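Local coordinates for uncharacterized protein (Corynebacterium diphtheriae NCTC 13129, PDB 3B4Q) that is of unknown function but forms a small all-helical domain of the Resuscitation-promoting factor Rpf1, C-terminal family, at residues Leu47-Leu55 with Arg85-Ser93. Residues are numbered along the deposited sequence; the frame is centred on the assembly and turned at random.
Sequences LYNAIKVRL and RGAIDFIFS. With SO4 (sulfate ion), chain C.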
ATOM      1  N   LEU A  47       1.596  -3.034  -1.198  1.00 11.26           N
ATOM      2  CA  LEU A  47       1.744  -1.815  -1.966  1.00 12.10           C
ATOM      3  C   LEU A  47       3.240  -1.441  -2.114  1.00 12.29           C
ATOM      4  O   LEU A  47       3.700  -1.025  -3.198  1.00 12.43           O
ATOM      5  CB  LEU A  47       0.948  -0.691  -1.309  1.00 11.58           C
ATOM      6  CG  LEU A  47       0.973   0.685  -2.004  1.00 12.64           C
ATOM      7  CD1 LEU A  47       0.685   0.496  -3.530  1.00 12.85           C
ATOM      8  CD2 LEU A  47       0.021   1.598  -1.333  1.00 13.79           C
ATOM      9  N   TYR A  48       4.011  -1.601  -1.042  1.00 12.69           N
ATOM     10  CA  TYR A  48       5.430  -1.348  -1.148  1.00 13.85           C
ATOM     11  C   TYR A  48       6.022  -2.261  -2.241  1.00 14.72           C
ATOM     12  O   TYR A  48       6.813  -1.837  -3.098  1.00 14.05           O
ATOM     13  CB  TYR A  48       6.101  -1.594   0.199  1.00 15.36           C
ATOM     14  CG  TYR A  48       7.592  -1.326   0.197  1.00 18.55           C
ATOM     15  CD1 TYR A  48       8.069  -0.077  -0.171  1.00 19.10           C
ATOM     16  CD2 TYR A  48       8.502  -2.302   0.558  1.00 21.29           C
ATOM     17  CE1 TYR A  48       9.413   0.225  -0.181  1.00 22.27           C
ATOM     18  CE2 TYR A  48       9.883  -2.011   0.555  1.00 21.04           C
ATOM     19  CZ  TYR A  48      10.302  -0.737   0.171  1.00 20.07           C
ATOM     20  OH  TYR A  48      11.624  -0.378   0.136  1.00 23.67           O
ATOM     21  N   ASN A  49       5.609  -3.524  -2.240  1.00 14.47           N
ATOM     22  CA  ASN A  49       6.154  -4.404  -3.248  1.00 16.35           C
ATOM     23  C   ASN A  49       5.740  -3.982  -4.643  1.00 16.13           C
ATOM     24  O   ASN A  49       6.567  -4.031  -5.553  1.00 17.94           O
ATOM     25  CB  ASN A  49       5.770  -5.857  -2.995  1.00 17.50           C
ATOM     26  CG  ASN A  49       6.539  -6.805  -3.894  1.00 21.53           C
ATOM     27  OD1 ASN A  49       7.770  -6.870  -3.851  1.00 23.90           O
ATOM     28  ND2 ASN A  49       5.809  -7.510  -4.745  1.00 26.00           N
ATOM     29  N   ALA A  50       4.492  -3.523  -4.809  1.00 14.21           N
ATOM     30  CA  ALA A  50       4.014  -3.099  -6.128  1.00 15.69           C
ATOM     31  C   ALA A  50       4.846  -1.930  -6.664  1.00 15.77           C
ATOM     32  O   ALA A  50       5.163  -1.856  -7.857  1.00 17.11           O
ATOM     33  CB  ALA A  50       2.528  -2.677  -6.055  1.00 15.28           C
ATOM     34  N   ILE A  51       5.188  -1.010  -5.776  1.00 14.92           N
ATOM     35  CA  ILE A  51       6.038   0.129  -6.142  1.00 16.39           C
ATOM     36  C   ILE A  51       7.399  -0.390  -6.620  1.00 18.33           C
ATOM     37  O   ILE A  51       7.917   0.057  -7.650  1.00 19.14           O
ATOM     38  CB  ILE A  51       6.222   1.081  -4.965  1.00 15.38           C
ATOM     39  CG1 ILE A  51       4.856   1.719  -4.607  1.00 14.99           C
ATOM     40  CG2 ILE A  51       7.338   2.128  -5.298  1.00 17.89           C
ATOM     41  CD1 ILE A  51       4.778   2.387  -3.211  1.00 17.28           C
ATOM     42  N   LYS A  52       7.969  -1.329  -5.869  1.00 20.59           N
ATOM     43  CA  LYS A  52       9.254  -1.936  -6.261  1.00 24.90           C
ATOM     44  C   LYS A  52       9.190  -2.622  -7.632  1.00 25.07           C
ATOM     45  O   LYS A  52      10.086  -2.422  -8.472  1.00 25.91           O
ATOM     46  CB  LYS A  52       9.759  -2.896  -5.168  1.00 23.64           C
ATOM     47  CG  LYS A  52      10.184  -2.149  -3.902  1.00 27.57           C
ATOM     48  CD  LYS A  52      11.094  -2.974  -2.959  1.00 27.99           C
ATOM     49  CE  LYS A  52      10.368  -4.217  -2.469  1.00 34.35           C
ATOM     50  NZ  LYS A  52      10.916  -4.764  -1.196  1.00 35.19           N
ATOM     51  N   VAL A  53       8.127  -3.387  -7.874  1.00 26.47           N
ATOM     52  CA  VAL A  53       7.906  -4.090  -9.150  1.00 28.48           C
ATOM     53  C   VAL A  53       7.831  -3.098 -10.318  1.00 29.10           C
ATOM     54  O   VAL A  53       8.453  -3.305 -11.379  1.00 29.12           O
ATOM     55  CB  VAL A  53       6.657  -5.042  -9.063  1.00 29.01           C
ATOM     56  CG1 VAL A  53       6.198  -5.539 -10.440  1.00 29.54           C
ATOM     57  CG2 VAL A  53       6.983  -6.253  -8.159  1.00 29.64           C
ATOM     58  N   ARG A  54       7.114  -2.000 -10.112  1.00 29.31           N
ATOM     59  CA  ARG A  54       6.942  -0.978 -11.135  0.50 29.86           C
ATOM     60  C   ARG A  54       8.269  -0.278 -11.456  1.00 30.68           C
ATOM     61  O   ARG A  54       8.562   0.053 -12.618  1.00 31.63           O
ATOM     62  CB  ARG A  54       5.879   0.011 -10.657  0.50 29.61           C
ATOM     63  CG  ARG A  54       5.608   1.143 -11.584  0.50 28.33           C
ATOM     64  CD  ARG A  54       4.567   0.823 -12.595  0.50 25.72           C
ATOM     65  NE  ARG A  54       4.421   1.983 -13.452  0.50 23.86           N
ATOM     66  CZ  ARG A  54       4.643   1.996 -14.752  0.50 23.52           C
ATOM     67  NH1 ARG A  54       4.997   0.887 -15.379  0.50 23.72           N
ATOM     68  NH2 ARG A  54       4.485   3.125 -15.422  0.50 22.64           N
ATOM     69  N   LEU A  55       9.088  -0.073 -10.425  1.00 31.70           N
ATOM     70  CA  LEU A  55      10.404   0.572 -10.578  1.00 33.55           C
ATOM     71  C   LEU A  55      11.479  -0.337 -11.162  1.00 35.24           C
ATOM     72  O   LEU A  55      12.373   0.139 -11.878  1.00 36.25           O
ATOM     73  CB  LEU A  55      10.900   1.122  -9.247  1.00 33.44           C
ATOM     74  CG  LEU A  55      10.218   2.393  -8.758  1.00 32.78           C
ATOM     75  CD1 LEU A  55      10.561   2.609  -7.326  1.00 32.71           C
ATOM     76  CD2 LEU A  55      10.625   3.588  -9.613  1.00 33.00           C
ATOM     77  N   ARG A  85       2.170   9.089  -1.496  1.00 11.88           N
ATOM     78  CA  ARG A  85       1.153   9.348  -2.510  1.00 11.98           C
ATOM     79  C   ARG A  85       1.737  10.057  -3.723  1.00 11.03           C
ATOM     80  O   ARG A  85       1.368   9.745  -4.869  1.00 12.32           O
ATOM     81  CB  ARG A  85      -0.046  10.122  -1.949  1.00 12.73           C
ATOM     82  CG  ARG A  85      -1.258  10.020  -2.855  1.00 12.26           C
ATOM     83  CD  ARG A  85      -2.502  10.545  -2.166  1.00 13.23           C
ATOM     84  NE  ARG A  85      -2.365  11.937  -1.749  1.00 13.92           N
ATOM     85  CZ  ARG A  85      -2.593  12.985  -2.539  1.00 13.04           C
ATOM     86  NH1 ARG A  85      -2.986  12.824  -3.791  1.00 14.82           N
ATOM     87  NH2 ARG A  85      -2.447  14.215  -2.045  1.00 15.88           N
ATOM     88  N   GLY A  86       2.640  11.010  -3.483  1.00 11.88           N
ATOM     89  CA  GLY A  86       3.248  11.714  -4.623  1.00 11.59           C
ATOM     90  C   GLY A  86       4.095  10.728  -5.449  1.00 12.26           C
ATOM     91  O   GLY A  86       4.104  10.772  -6.697  1.00 12.64           O
ATOM     92  N   ALA A  87       4.858   9.875  -4.763  1.00 12.73           N
ATOM     93  CA  ALA A  87       5.641   8.835  -5.451  1.00 13.29           C
ATOM     94  C   ALA A  87       4.748   7.931  -6.307  1.00 13.90           C
ATOM     95  O   ALA A  87       5.041   7.609  -7.445  1.00 14.15           O
ATOM     96  CB  ALA A  87       6.369   8.005  -4.433  1.00 14.11           C
ATOM     97  N   ILE A  88       3.641   7.512  -5.719  1.00 13.45           N
ATOM     98  CA  ILE A  88       2.693   6.628  -6.403  1.00 14.12           C
ATOM     99  C   ILE A  88       2.115   7.324  -7.640  1.00 14.11           C
ATOM    100  O   ILE A  88       1.999   6.734  -8.736  1.00 14.48           O
ATOM    101  CB  ILE A  88       1.606   6.210  -5.409  1.00 14.23           C
ATOM    102  CG1 ILE A  88       2.218   5.210  -4.435  1.00 15.52           C
ATOM    103  CG2 ILE A  88       0.394   5.606  -6.176  1.00 15.72           C
ATOM    104  CD1 ILE A  88       1.334   4.896  -3.235  1.00 16.00           C
ATOM    105  N   ASP A  89       1.784   8.604  -7.487  1.00 13.37           N
ATOM    106  CA  ASP A  89       1.229   9.368  -8.596  1.00 14.74           C
ATOM    107  C   ASP A  89       2.246   9.428  -9.764  1.00 15.63           C
ATOM    108  O   ASP A  89       1.885   9.357 -10.927  1.00 17.52           O
ATOM    109  CB  ASP A  89       0.880  10.803  -8.159  1.00 14.29           C
ATOM    110  CG  ASP A  89      -0.391  10.901  -7.276  1.00 15.40           C
ATOM    111  OD1 ASP A  89      -1.144   9.903  -7.113  1.00 16.32           O
ATOM    112  OD2 ASP A  89      -0.636  12.024  -6.761  1.00 15.94           O
ATOM    113  N   PHE A  90       3.513   9.588  -9.428  1.00 14.68           N
ATOM    114  CA  PHE A  90       4.556   9.629 -10.441  1.00 15.72           C
ATOM    115  C   PHE A  90       4.814   8.258 -11.072  1.00 16.96           C
ATOM    116  O   PHE A  90       4.843   8.141 -12.290  1.00 18.54           O
ATOM    117  CB  PHE A  90       5.849  10.163  -9.834  1.00 16.56           C
ATOM    118  CG  PHE A  90       7.010  10.083 -10.793  1.00 18.53           C
ATOM    119  CD1 PHE A  90       7.068  10.955 -11.875  1.00 21.37           C
ATOM    120  CD2 PHE A  90       8.022   9.143 -10.625  1.00 21.56           C
ATOM    121  CE1 PHE A  90       8.140  10.876 -12.815  1.00 23.54           C
ATOM    122  CE2 PHE A  90       9.089   9.056 -11.564  1.00 23.59           C
ATOM    123  CZ  PHE A  90       9.131   9.928 -12.636  1.00 22.90           C
ATOM    124  N   ILE A  91       4.993   7.238 -10.227  1.00 16.78           N
ATOM    125  CA  ILE A  91       5.473   5.921 -10.676  1.00 18.66           C
ATOM    126  C   ILE A  91       4.384   5.214 -11.469  1.00 19.41           C
ATOM    127  O   ILE A  91       4.661   4.460 -12.403  1.00 21.14           O
ATOM    128  CB  ILE A  91       5.946   5.104  -9.447  1.00 18.76           C
ATOM    129  CG1 ILE A  91       7.250   5.734  -8.900  1.00 19.66           C
ATOM    130  CG2 ILE A  91       6.095   3.588  -9.756  1.00 19.86           C
ATOM    131  CD1 ILE A  91       7.688   5.213  -7.531  1.00 19.29           C
ATOM    132  N   PHE A  92       3.134   5.459 -11.131  1.00 20.56           N
ATOM    133  CA  PHE A  92       2.039   4.775 -11.815  1.00 22.11           C
ATOM    134  C   PHE A  92       1.330   5.598 -12.896  1.00 25.91           C
ATOM    135  O   PHE A  92       0.334   5.129 -13.439  1.00 27.19           O
ATOM    136  CB  PHE A  92       1.020   4.220 -10.806  1.00 21.29           C
ATOM    137  CG  PHE A  92       1.529   3.049 -10.030  1.00 17.60           C
ATOM    138  CD1 PHE A  92       1.520   1.775 -10.583  1.00 18.04           C
ATOM    139  CD2 PHE A  92       2.061   3.218  -8.757  1.00 19.11           C
ATOM    140  CE1 PHE A  92       2.014   0.689  -9.862  1.00 17.78           C
ATOM    141  CE2 PHE A  92       2.542   2.150  -8.032  1.00 19.10           C
ATOM    142  CZ  PHE A  92       2.533   0.869  -8.603  1.00 19.07           C
ATOM    143  N   SER A  93       1.860   6.775 -13.264  1.00 29.10           N
ATOM    144  CA  SER A  93       1.042   7.742 -14.080  1.00 31.67           C
ATOM    145  C   SER A  93       0.114   7.167 -15.175  1.00 33.16           C
ATOM    146  O   SER A  93       0.563   6.758 -16.248  1.00 35.17           O
ATOM    147  CB  SER A  93       1.833   8.965 -14.608  1.00 31.95           C
ATOM    148  OG  SER A  93       3.229   8.818 -14.518  1.00 33.57           O
TER
HETATM  149  S   SO4 C   1      -1.858  16.471  -5.252  1.00 27.38           S
HETATM  150  O1  SO4 C   1      -0.960  17.005  -4.234  1.00 32.51           O
HETATM  151  O2  SO4 C   1      -1.206  16.242  -6.534  1.00 30.16           O
HETATM  152  O3  SO4 C   1      -2.844  17.536  -5.466  1.00 32.99           O
HETATM  153  O4  SO4 C   1      -2.558  15.286  -4.778  1.00 32.10           O
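The Phe92 ring carries on one face the CG methylene of Arg54, 4.0 Å above its plane and offset toward the rim, together with CG2 of its own neighbour Ile91. At the ring edge sits CG1 of Ile51, 4.2 Å from Phe92 CE2, and in the ring plane lies the carbonyl O of Ile88. Arg54 passes Phe92 in the opposite sense, its guanidinium inclined 32° to the ring, and brings CD to 3.7 Å from Phe92 CE1. The Arg54 chain sets off with CG anti to the backbone N and then bends at chi2 (88°), which delivers NE to the carbonyl of Ile91, at the end of helix 85-91. In the conformer modelled here (Arg54 has a second), NE donates to Ile91 O at 2.7 Å, tilted from the carbonyl plane, and NH2 adds only a weak bond to the same oxygen. Deeper in, Ile91 CD1 packs on CG2 of Ile51 at 3.8 Å and against both methyls of Leu55, while the Ile51 and Ile88 side chains cross at about a right angle, CD1 of Ile51 lying 4.0 Å from CG1 of Ile88. Leu47 CD2 and Ile88 CD1 then meet tip to tip, with Val21 of helix 19-35 touching both residues. Ile66 of helix 64-72 touches Ile51 and Ile91. The contact thus fastens the C-terminal helix 85-91 to helix 39-56, where segment 47-55 and helix 85-91 run 38° apart, greasy inside and polar at its exposed margin. There, in this conformer, the positive Arg54 meets a carbonyl at the negative end of the helix dipole, which may strengthen the bond, while its methylenes cover part of one aromatic face near the rim.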